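Local coordinates for methyl-accepting chemotaxis sensory transducer (Anaeromyxobacter dehalogenans, PDB 4K08), which probably senses a still unidentified periplasmic signal through its PAS-like Cache domain and passes it on to the chemotaxis machinery, at residues A[9-14]-A[50-55]; A[23-28]-A[41-46]; A[63-68]-A[95-100]. All coordinates share one frame; numbering follows the deposited sequence. Where two conformers were deposited one is given.

Interaction 1 (A[9-14]-A[50-55])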
loop_
_atom_site.group_PDB
_atom_site.type_symbol
_atom_site.label_atom_id
_atom_site.label_comp_id
_atom_site.label_asym_id
_atom_site.label_seq_id
_atom_site.Cartn_x
_atom_site.Cartn_y
_atom_site.Cartn_z
ATOM N N ALA A 9 13.597 6.232 3.534
ATOM C CA ALA A 9 14.344 5.089 3.024
ATOM C C ALA A 9 13.898 3.804 3.713
ATOM O O ALA A 9 13.861 2.756 3.095
ATOM C CB ALA A 9 15.854 5.292 3.210
ATOM N N LYS A 10 13.564 3.870 4.987
ATOM C CA LYS A 10 13.126 2.655 5.658
ATOM C C LYS A 10 11.735 2.212 5.200
ATOM O O LYS A 10 11.494 1.027 5.055
ATOM C CB LYS A 10 13.146 2.794 7.182
ATOM C CG LYS A 10 12.713 1.491 7.862
ATOM C CD LYS A 10 13.275 1.350 9.230
ATOM C CE LYS A 10 12.870 0.025 9.853
ATOM N NZ LYS A 10 13.178 0.070 11.324
ATOM N N VAL A 11 10.824 3.159 5.003
ATOM C CA VAL A 11 9.499 2.864 4.461
ATOM C C VAL A 11 9.660 2.276 3.049
ATOM O O VAL A 11 9.084 1.227 2.719
ATOM C CB VAL A 11 8.614 4.120 4.447
ATOM C CG1 VAL A 11 7.358 3.907 3.612
ATOM C CG2 VAL A 11 8.228 4.510 5.901
ATOM N N ARG A 12 10.493 2.927 2.244
ATOM C CA ARG A 12 10.733 2.468 0.894
ATOM C C ARG A 12 11.248 1.055 0.975
ATOM O O ARG A 12 10.822 0.198 0.222
ATOM C CB ARG A 12 11.752 3.360 0.140
ATOM C CG ARG A 12 12.078 2.863 -1.294
ATOM C CD ARG A 12 13.224 3.696 -1.967
ATOM N NE ARG A 12 13.389 4.982 -1.275
ATOM C CZ ARG A 12 14.557 5.518 -0.878
ATOM N NH1 ARG A 12 15.722 4.905 -1.115
ATOM N NH2 ARG A 12 14.555 6.691 -0.239
ATOM N N ALA A 13 12.158 0.809 1.905
ATOM C CA ALA A 13 12.754 -0.517 2.035
ATOM C C ALA A 13 11.739 -1.583 2.502
ATOM O O ALA A 13 11.826 -2.753 2.086
ATOM C CB ALA A 13 13.935 -0.464 2.981
ATOM N N LEU A 14 10.805 -1.214 3.380
ATOM C CA LEU A 14 9.796 -2.187 3.838
ATOM C C LEU A 14 8.768 -2.438 2.731
ATOM O O LEU A 14 8.244 -3.555 2.579
ATOM C CB LEU A 14 9.106 -1.729 5.148
ATOM C CG LEU A 14 9.800 -2.153 6.473
ATOM C CD1 LEU A 14 9.459 -3.627 6.824
ATOM C CD2 LEU A 14 11.329 -1.974 6.446
ATOM N N LEU A 50 1.275 -8.763 8.836
ATOM C CA LEU A 50 2.558 -8.091 9.111
ATOM C C LEU A 50 2.388 -6.653 9.642
ATOM O O LEU A 50 1.494 -5.913 9.194
ATOM C CB LEU A 50 3.412 -8.050 7.818
ATOM C CG LEU A 50 3.991 -9.427 7.380
ATOM C CD1 LEU A 50 4.496 -9.377 5.919
ATOM C CD2 LEU A 50 5.119 -9.926 8.368
ATOM N N ARG A 51 3.287 -6.270 10.533
ATOM C CA ARG A 51 3.467 -4.885 10.973
ATOM C C ARG A 51 4.971 -4.673 11.066
ATOM O O ARG A 51 5.720 -5.638 11.153
ATOM C CB ARG A 51 2.811 -4.677 12.354
ATOM C CG ARG A 51 1.287 -4.860 12.350
ATOM C CD ARG A 51 0.561 -3.696 11.423
ATOM N NE ARG A 51 -0.875 -3.771 11.680
ATOM C CZ ARG A 51 -1.647 -4.749 11.195
ATOM N NH1 ARG A 51 -1.109 -5.656 10.355
ATOM N NH2 ARG A 51 -2.948 -4.818 11.496
ATOM N N TYR A 52 5.433 -3.441 11.050
ATOM C CA TYR A 52 6.833 -3.195 11.382
ATOM C C TYR A 52 6.938 -1.990 12.294
ATOM O O TYR A 52 5.987 -1.156 12.357
ATOM C CB TYR A 52 7.717 -2.982 10.139
ATOM C CG TYR A 52 7.343 -1.820 9.214
ATOM C CD1 TYR A 52 6.330 -1.959 8.252
ATOM C CD2 TYR A 52 8.005 -0.593 9.298
ATOM C CE1 TYR A 52 5.992 -0.881 7.362
ATOM C CE2 TYR A 52 7.670 0.472 8.450
ATOM C CZ TYR A 52 6.663 0.320 7.489
ATOM O OH TYR A 52 6.346 1.377 6.672
ATOM N N ASP A 53 8.080 -1.904 12.987
ATOM C CA ASP A 53 8.391 -0.749 13.861
ATOM C C ASP A 53 7.196 -0.510 14.745
ATOM O O ASP A 53 6.785 0.649 14.929
ATOM C CB ASP A 53 8.711 0.551 13.068
ATOM C CG ASP A 53 10.034 0.460 12.270
ATOM O OD1 ASP A 53 10.826 -0.466 12.501
ATOM O OD2 ASP A 53 10.295 1.285 11.370
ATOM N N GLY A 54 6.608 -1.596 15.248
ATOM C CA GLY A 54 5.421 -1.511 16.100
ATOM C C GLY A 54 4.109 -1.630 15.299
ATOM O O GLY A 54 3.579 -2.715 14.992
ATOM N N SER A 55 3.561 -0.504 14.895
ATOM C CA SER A 55 2.227 -0.570 14.335
ATOM C C SER A 55 2.171 -0.088 12.862
ATOM O O SER A 55 1.088 0.041 12.297
ATOM C CB SER A 55 1.300 0.261 15.238
ATOM O OG SER A 55 1.619 1.640 15.011
#
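Leu-14 lies over one face of the Tyr-52 ring. Its CG stands 3.6 Å from the ring centroid, only 11° off the ring normal, so this is a CH-pi contact over the ring centre. Leu-14 CD1 reaches back to Tyr-52 CG at 3.7 Å, and Leu-14 CB covers the CE1 and CZ end. The two side chains run alongside each other, pointing opposite ways. At the far end of the ring, Val-11 CG2 meets Tyr-52 OH at 3.7 Å, with the side chains nearly at right angles. The polar need of that hydroxyl is met by a hydrogen bond with Ser-139 OG. Nearer the surface, Lys-10 NZ forms a salt bridge to Asp-53 OD1 at 2.7 Å, on the syn lone pair, and a weak second bond to Asp-53 OD2 at 3.1 Å. Lys-10 reaches it with CG anti to the backbone N (chi1 -179°) and an extended chain. A serine in place of Tyr-52 would probably strip Leu-14 of the ring face it lies on and leave Ser-139 without the phenol hydroxyl it bonds. Further out, Phe-58 touches both Leu-14 and the Tyr-52 ring, and Val-11 also packs on Phe-126. The contact fastens the loop between helix 36-49 and strand 59-62 to the long N-terminal helix 5-30. A long helix laid along an antiparallel PAS-like sheet is typical of the Cache sensor fold.

Interaction 2 (A[23-28]-A[41-46]). With ZN (zinc ion), chain B.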
loop_
_atom_site.group_PDB
_atom_site.type_symbol
_atom_site.label_atom_id
_atom_site.label_comp_id
_atom_site.label_asym_id
_atom_site.label_seq_id
_atom_site.Cartn_x
_atom_site.Cartn_y
_atom_site.Cartn_z
ATOM N N GLU A 23 5.689 -10.534 -5.453
ATOM C CA GLU A 23 6.268 -11.151 -6.665
ATOM C C GLU A 23 6.493 -12.634 -6.453
ATOM O O GLU A 23 6.202 -13.426 -7.329
ATOM C CB GLU A 23 7.575 -10.482 -7.116
ATOM C CG GLU A 23 7.376 -9.065 -7.646
ATOM C CD GLU A 23 8.488 -8.589 -8.585
ATOM O OE1 GLU A 23 9.565 -9.236 -8.620
ATOM O OE2 GLU A 23 8.274 -7.567 -9.290
ATOM N N HIS A 24 6.972 -13.012 -5.268
ATOM C CA HIS A 24 7.244 -14.421 -4.961
ATOM C C HIS A 24 6.016 -15.301 -5.135
ATOM O O HIS A 24 6.105 -16.398 -5.704
ATOM C CB HIS A 24 7.773 -14.592 -3.526
ATOM C CG HIS A 24 8.368 -15.942 -3.269
ATOM N ND1 HIS A 24 9.425 -16.442 -4.008
ATOM C CD2 HIS A 24 8.036 -16.909 -2.378
ATOM C CE1 HIS A 24 9.731 -17.648 -3.569
ATOM N NE2 HIS A 24 8.899 -17.961 -2.586
ATOM N N GLN A 25 4.868 -14.827 -4.638
ATOM C CA GLN A 25 3.609 -15.566 -4.786
ATOM C C GLN A 25 3.159 -15.612 -6.260
ATOM O O GLN A 25 2.744 -16.670 -6.754
ATOM C CB GLN A 25 2.504 -14.980 -3.885
ATOM C CG GLN A 25 2.755 -15.187 -2.402
ATOM C CD GLN A 25 3.012 -16.667 -2.069
ATOM O OE1 GLN A 25 2.295 -17.567 -2.530
ATOM N NE2 GLN A 25 4.053 -16.920 -1.287
ATOM N N GLY A 26 3.265 -14.477 -6.953
ATOM C CA GLY A 26 2.910 -14.391 -8.369
ATOM C C GLY A 26 3.700 -15.367 -9.234
ATOM O O GLY A 26 3.147 -15.973 -10.164
ATOM N N ALA A 27 4.996 -15.490 -8.945
ATOM C CA ALA A 27 5.887 -16.413 -9.637
ATOM C C ALA A 27 5.415 -17.861 -9.471
ATOM O O ALA A 27 5.445 -18.650 -10.420
ATOM C CB ALA A 27 7.303 -16.259 -9.108
ATOM N N ARG A 28 4.980 -18.219 -8.270
ATOM C CA ARG A 28 4.487 -19.563 -8.026
ATOM C C ARG A 28 3.217 -19.818 -8.846
ATOM O O ARG A 28 3.040 -20.899 -9.448
ATOM C CB ARG A 28 4.250 -19.776 -6.531
ATOM C CG ARG A 28 5.538 -19.733 -5.695
ATOM C CD ARG A 28 5.208 -19.871 -4.226
ATOM N NE ARG A 28 4.506 -21.117 -3.952
ATOM C CZ ARG A 28 3.496 -21.257 -3.098
ATOM N NH1 ARG A 28 3.039 -20.212 -2.404
ATOM N NH2 ARG A 28 2.938 -22.454 -2.936
ATOM N N ARG A 41 -4.417 -14.715 -2.372
ATOM C CA ARG A 41 -4.818 -14.891 -0.983
ATOM C C ARG A 41 -3.619 -15.069 -0.021
ATOM O O ARG A 41 -3.615 -14.508 1.096
ATOM C CB ARG A 41 -5.869 -16.010 -0.837
ATOM C CG ARG A 41 -7.177 -15.585 -1.492
ATOM C CD ARG A 41 -8.316 -16.474 -1.130
ATOM N NE ARG A 41 -8.254 -17.729 -1.877
ATOM C CZ ARG A 41 -7.797 -18.896 -1.397
ATOM N NH1 ARG A 41 -7.357 -18.979 -0.144
ATOM N NH2 ARG A 41 -7.795 -19.996 -2.178
ATOM N N ALA A 42 -2.601 -15.803 -0.444
ATOM C CA ALA A 42 -1.405 -16.003 0.383
ATOM C C ALA A 42 -0.644 -14.644 0.597
ATOM O O ALA A 42 -0.217 -14.329 1.719
ATOM C CB ALA A 42 -0.459 -17.094 -0.265
ATOM N N ALA A 43 -0.543 -13.832 -0.454
ATOM C CA ALA A 43 0.070 -12.508 -0.343
ATOM C C ALA A 43 -0.700 -11.610 0.617
ATOM O O ALA A 43 -0.083 -10.956 1.506
ATOM C CB ALA A 43 0.157 -11.849 -1.694
ATOM N N LEU A 44 -2.031 -11.588 0.474
ATOM C CA LEU A 44 -2.882 -10.769 1.363
ATOM C C LEU A 44 -2.865 -11.229 2.814
ATOM O O LEU A 44 -2.954 -10.414 3.710
ATOM C CB LEU A 44 -4.347 -10.743 0.903
ATOM C CG LEU A 44 -4.569 -10.052 -0.444
ATOM C CD1 LEU A 44 -6.055 -10.088 -0.817
ATOM C CD2 LEU A 44 -3.997 -8.592 -0.447
ATOM N N GLU A 45 -2.842 -12.539 3.039
ATOM C CA GLU A 45 -2.734 -13.069 4.391
ATOM C C GLU A 45 -1.436 -12.574 5.070
ATOM O O GLU A 45 -1.468 -12.124 6.220
ATOM C CB GLU A 45 -2.762 -14.602 4.356
ATOM C CG GLU A 45 -2.423 -15.265 5.661
ATOM C CD GLU A 45 -2.384 -16.790 5.523
ATOM O OE1 GLU A 45 -1.724 -17.336 4.586
ATOM O OE2 GLU A 45 -3.026 -17.445 6.361
ATOM N N ALA A 46 -0.321 -12.596 4.346
ATOM C CA ALA A 46 0.948 -12.115 4.880
ATOM C C ALA A 46 0.864 -10.572 5.091
ATOM O O ALA A 46 1.172 -10.072 6.170
ATOM C CB ALA A 46 2.105 -12.495 3.953
HETATM ZN ZN ZN B . 9.784 -19.333 -1.322
HETATM O O HOH W 1 9.812 -21.020 -3.095
#
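The first two helices of the Cache domain, 5-30 and 36-49, meet here as a helical hairpin beside the sheet. Gln-25 supplies the contact from helix 5-30, and two alanines receive it on helix 36-49. The backbones are close: the CA atoms of Gln-25 and Ala-43 lie 6.5 Å apart. Gln-25 CG comes within 4.1 Å of Ala-43 N and 4.3 Å of Ala-43 CB. The end of the side chain then turns aside. A bend at chi2 (-53°) carries the amide over to Ala-42, where OE1 lies 3.6 Å from Ala-42 CB and CD also touches that methyl. The same OE1 accepts a weak bond from Arg-28 NH1, 2.8 Å away but poorly aligned, with an angle of 121° at the hydrogen. This bond stays within helix 5-30, one turn on. The Gln-25 amide carbon lies at the edge of the Arg-28 guanidinium, in its plane. Ala-43 continues inward, packing on Leu-21 and on Trp-135 of strand 135-142. On the same helix as Gln-25, His-24 holds a zinc ion through NE2 at 2.1 Å. Water 1 lies 2.5 Å from the metal. The zinc takes no part in joining the two helices. The contact is small and rests on van der Waals touches. The short methyls of Ala-42 and Ala-43 let the helices come near, and Gln-25 lies against them with its CG and its amide oxygen. That oxygen touches only a methyl of the facing helix, so within the two segments its one polar partner is the weakly bonded Arg-28 NH1.

Interaction 3 (A[63-68]-A[95-100])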
loop_
_atom_site.group_PDB
_atom_site.type_symbol
_atom_site.label_atom_id
_atom_site.label_comp_id
_atom_site.label_asym_id
_atom_site.label_seq_id
_atom_site.Cartn_x
_atom_site.Cartn_y
_atom_site.Cartn_z
ATOM N N LEU A 63 -6.252 -0.792 -9.494
ATOM C CA LEU A 63 -6.062 0.362 -10.371
ATOM C C LEU A 63 -7.331 1.157 -10.658
ATOM O O LEU A 63 -7.255 2.244 -11.219
ATOM C CB LEU A 63 -5.379 -0.085 -11.686
ATOM C CG LEU A 63 -3.985 -0.706 -11.440
ATOM C CD1 LEU A 63 -3.404 -1.212 -12.753
ATOM C CD2 LEU A 63 -3.024 0.270 -10.758
ATOM N N GLU A 64 -8.489 0.643 -10.252
ATOM C CA GLU A 64 -9.749 1.354 -10.456
ATOM C C GLU A 64 -9.723 2.843 -9.995
ATOM O O GLU A 64 -10.138 3.700 -10.763
ATOM C CB GLU A 64 -10.930 0.577 -9.838
ATOM C CG GLU A 64 -12.322 1.131 -10.224
ATOM C CD GLU A 64 -13.477 0.275 -9.698
ATOM O OE1 GLU A 64 -13.246 -0.907 -9.306
ATOM O OE2 GLU A 64 -14.615 0.790 -9.653
ATOM N N PRO A 65 -9.225 3.169 -8.766
ATOM C CA PRO A 65 -8.736 2.341 -7.638
ATOM C C PRO A 65 -9.857 1.856 -6.755
ATOM O O PRO A 65 -10.814 2.571 -6.508
ATOM C CB PRO A 65 -7.825 3.282 -6.831
ATOM C CG PRO A 65 -8.428 4.720 -7.065
ATOM C CD PRO A 65 -9.085 4.628 -8.519
ATOM N N ARG A 66 -9.720 0.616 -6.279
ATOM C CA ARG A 66 -10.665 0.020 -5.377
ATOM C C ARG A 66 -9.828 -0.698 -4.277
ATOM O O ARG A 66 -8.764 -1.256 -4.579
ATOM C CB ARG A 66 -11.567 -0.981 -6.125
ATOM C CG ARG A 66 -12.654 -1.718 -5.264
ATOM C CD ARG A 66 -13.697 -2.487 -6.213
ATOM N NE ARG A 66 -14.485 -1.555 -7.048
ATOM C CZ ARG A 66 -15.675 -1.068 -6.701
ATOM N NH1 ARG A 66 -16.226 -1.404 -5.535
ATOM N NH2 ARG A 66 -16.350 -0.252 -7.524
HETATM N N MSE A 67 -10.293 -0.657 -3.035
HETATM C CA MSE A 67 -9.489 -1.237 -1.944
HETATM C C MSE A 67 -9.561 -2.781 -2.056
HETATM O O MSE A 67 -10.659 -3.359 -2.161
HETATM C CB MSE A 67 -9.980 -0.819 -0.570
HETATM C CG MSE A 67 -9.029 -1.283 0.543
HETATM SE SE MSE A 67 -7.309 -0.298 0.445
HETATM C CE MSE A 67 -7.829 1.409 1.181
ATOM N N VAL A 68 -8.385 -3.413 -2.028
ATOM C CA VAL A 68 -8.281 -4.885 -1.952
ATOM C C VAL A 68 -8.186 -5.339 -0.487
ATOM O O VAL A 68 -8.972 -6.194 -0.080
ATOM C CB VAL A 68 -7.076 -5.422 -2.751
ATOM C CG1 VAL A 68 -6.955 -6.989 -2.645
ATOM C CG2 VAL A 68 -7.204 -5.026 -4.231
ATOM N N GLU A 95 -4.007 9.391 -6.824
ATOM C CA GLU A 95 -2.611 9.799 -6.982
ATOM C C GLU A 95 -1.640 8.608 -6.880
ATOM O O GLU A 95 -0.615 8.584 -7.556
ATOM C CB GLU A 95 -2.249 10.929 -6.010
ATOM C CG GLU A 95 -2.870 12.281 -6.387
ATOM C CD GLU A 95 -2.446 12.767 -7.778
ATOM O OE1 GLU A 95 -1.229 13.001 -7.964
ATOM O OE2 GLU A 95 -3.316 12.890 -8.685
ATOM N N PHE A 96 -1.959 7.610 -6.058
ATOM C CA PHE A 96 -1.157 6.373 -6.041
ATOM C C PHE A 96 -1.162 5.705 -7.423
ATOM O O PHE A 96 -0.135 5.252 -7.913
ATOM C CB PHE A 96 -1.717 5.340 -5.054
ATOM C CG PHE A 96 -1.717 5.786 -3.615
ATOM C CD1 PHE A 96 -0.905 6.821 -3.181
ATOM C CD2 PHE A 96 -2.506 5.114 -2.676
ATOM C CE1 PHE A 96 -0.916 7.210 -1.842
ATOM C CE2 PHE A 96 -2.526 5.509 -1.336
ATOM C CZ PHE A 96 -1.720 6.547 -0.921
ATOM N N VAL A 97 -2.353 5.587 -7.996
ATOM C CA VAL A 97 -2.512 4.867 -9.261
ATOM C C VAL A 97 -1.774 5.623 -10.368
ATOM O O VAL A 97 -1.083 4.994 -11.175
ATOM C CB VAL A 97 -4.020 4.612 -9.619
ATOM C CG1 VAL A 97 -4.224 4.216 -11.162
ATOM C CG2 VAL A 97 -4.595 3.591 -8.665
ATOM N N ARG A 98 -1.882 6.960 -10.382
ATOM C CA ARG A 98 -1.155 7.777 -11.374
ATOM C C ARG A 98 0.351 7.635 -11.216
ATOM O O ARG A 98 1.072 7.519 -12.184
ATOM C CB ARG A 98 -1.521 9.264 -11.274
ATOM C CG ARG A 98 -2.900 9.626 -11.807
ATOM C CD ARG A 98 -3.011 11.156 -12.029
ATOM N NE ARG A 98 -3.966 11.774 -11.114
ATOM C CZ ARG A 98 -5.280 11.507 -11.123
ATOM N NH1 ARG A 98 -6.101 12.109 -10.227
ATOM N NH2 ARG A 98 -5.776 10.613 -12.019
ATOM N N THR A 99 0.817 7.620 -9.977
ATOM C CA THR A 99 2.239 7.499 -9.687
ATOM C C THR A 99 2.798 6.156 -10.144
ATOM O O THR A 99 3.883 6.106 -10.720
ATOM C CB THR A 99 2.483 7.610 -8.163
ATOM O OG1 THR A 99 1.984 8.872 -7.711
ATOM C CG2 THR A 99 3.968 7.472 -7.824
ATOM N N VAL A 100 2.111 5.049 -9.847
ATOM C CA VAL A 100 2.678 3.763 -10.231
ATOM C C VAL A 100 2.460 3.563 -11.750
ATOM O O VAL A 100 3.331 3.014 -12.407
ATOM C CB VAL A 100 2.136 2.527 -9.461
ATOM C CG1 VAL A 100 2.257 2.724 -7.863
ATOM C CG2 VAL A 100 0.724 2.196 -9.894
#
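Val-97 of helix 92-103 packs against segment 63-68, whose turn at 63-66 joins the antiparallel strands 59-62 and 67-69 of the PAS-like Cache sheet. Its two methyls divide the work. CG2 meets Pro-65 CB at 3.7 Å, the closest approach between side chains here. CG1 lies 3.6 Å from the carbonyl oxygen of Leu-63. With CG1 anti to the backbone N (chi1 164°), both branches of Val-97 face the turn. Leu-63 CD2 comes across at a slant to Val-97 CG1, at 4.1 Å, and extends to Val-100 CG2 at 4.3 Å. These are looser touches than that at Pro-65. Pro-65 follows a cis peptide bond and also rests on Phe-93, while Val-100 packs on Val-127 of the sheet. This is the tight, buried side. On the outer side the charged residues take no part in the contact and pair within their own segments. Arg-98 pairs back along the helix with one of two conformers of Glu-95, so this bridge is doubtful. At the turn, exposed Glu-64 points away from the helix, and the Arg-66 guanidinium takes it side-on with two nitrogens, one to each oxygen. Arg-66 NH1 holds Gly-78 O as well. The straighter of the two bonds runs from Arg-66 NE to Glu-64 OE1, 2.7 Å long with 171° at the hydrogen; the oxygen is met from above the carboxylate plane.

How the interactions relate
Interactions 1 and 2 share helix 5-30; interaction 2 sets it against helix 36-49, and interaction 1 against the loop after that helix. Their centres are 18 Å apart, and interaction 2 is nested within the chain loop that interaction 1 closes. Both are partly buried. Interaction 3 is the buried one and joins a different helix to a turn of the sheet. It lies across the chain's centre from interaction 1 but touches interaction 2, where Leu-44 CD1 packs on Val-68 CG1. Only interaction 1 carries a salt bridge between its segments. In interaction 3 charge pairing is kept within the segments, most surely between Arg-66 and Glu-64. Interaction 2 sets one glutamine against two alanine methyls, with no bond between the helices.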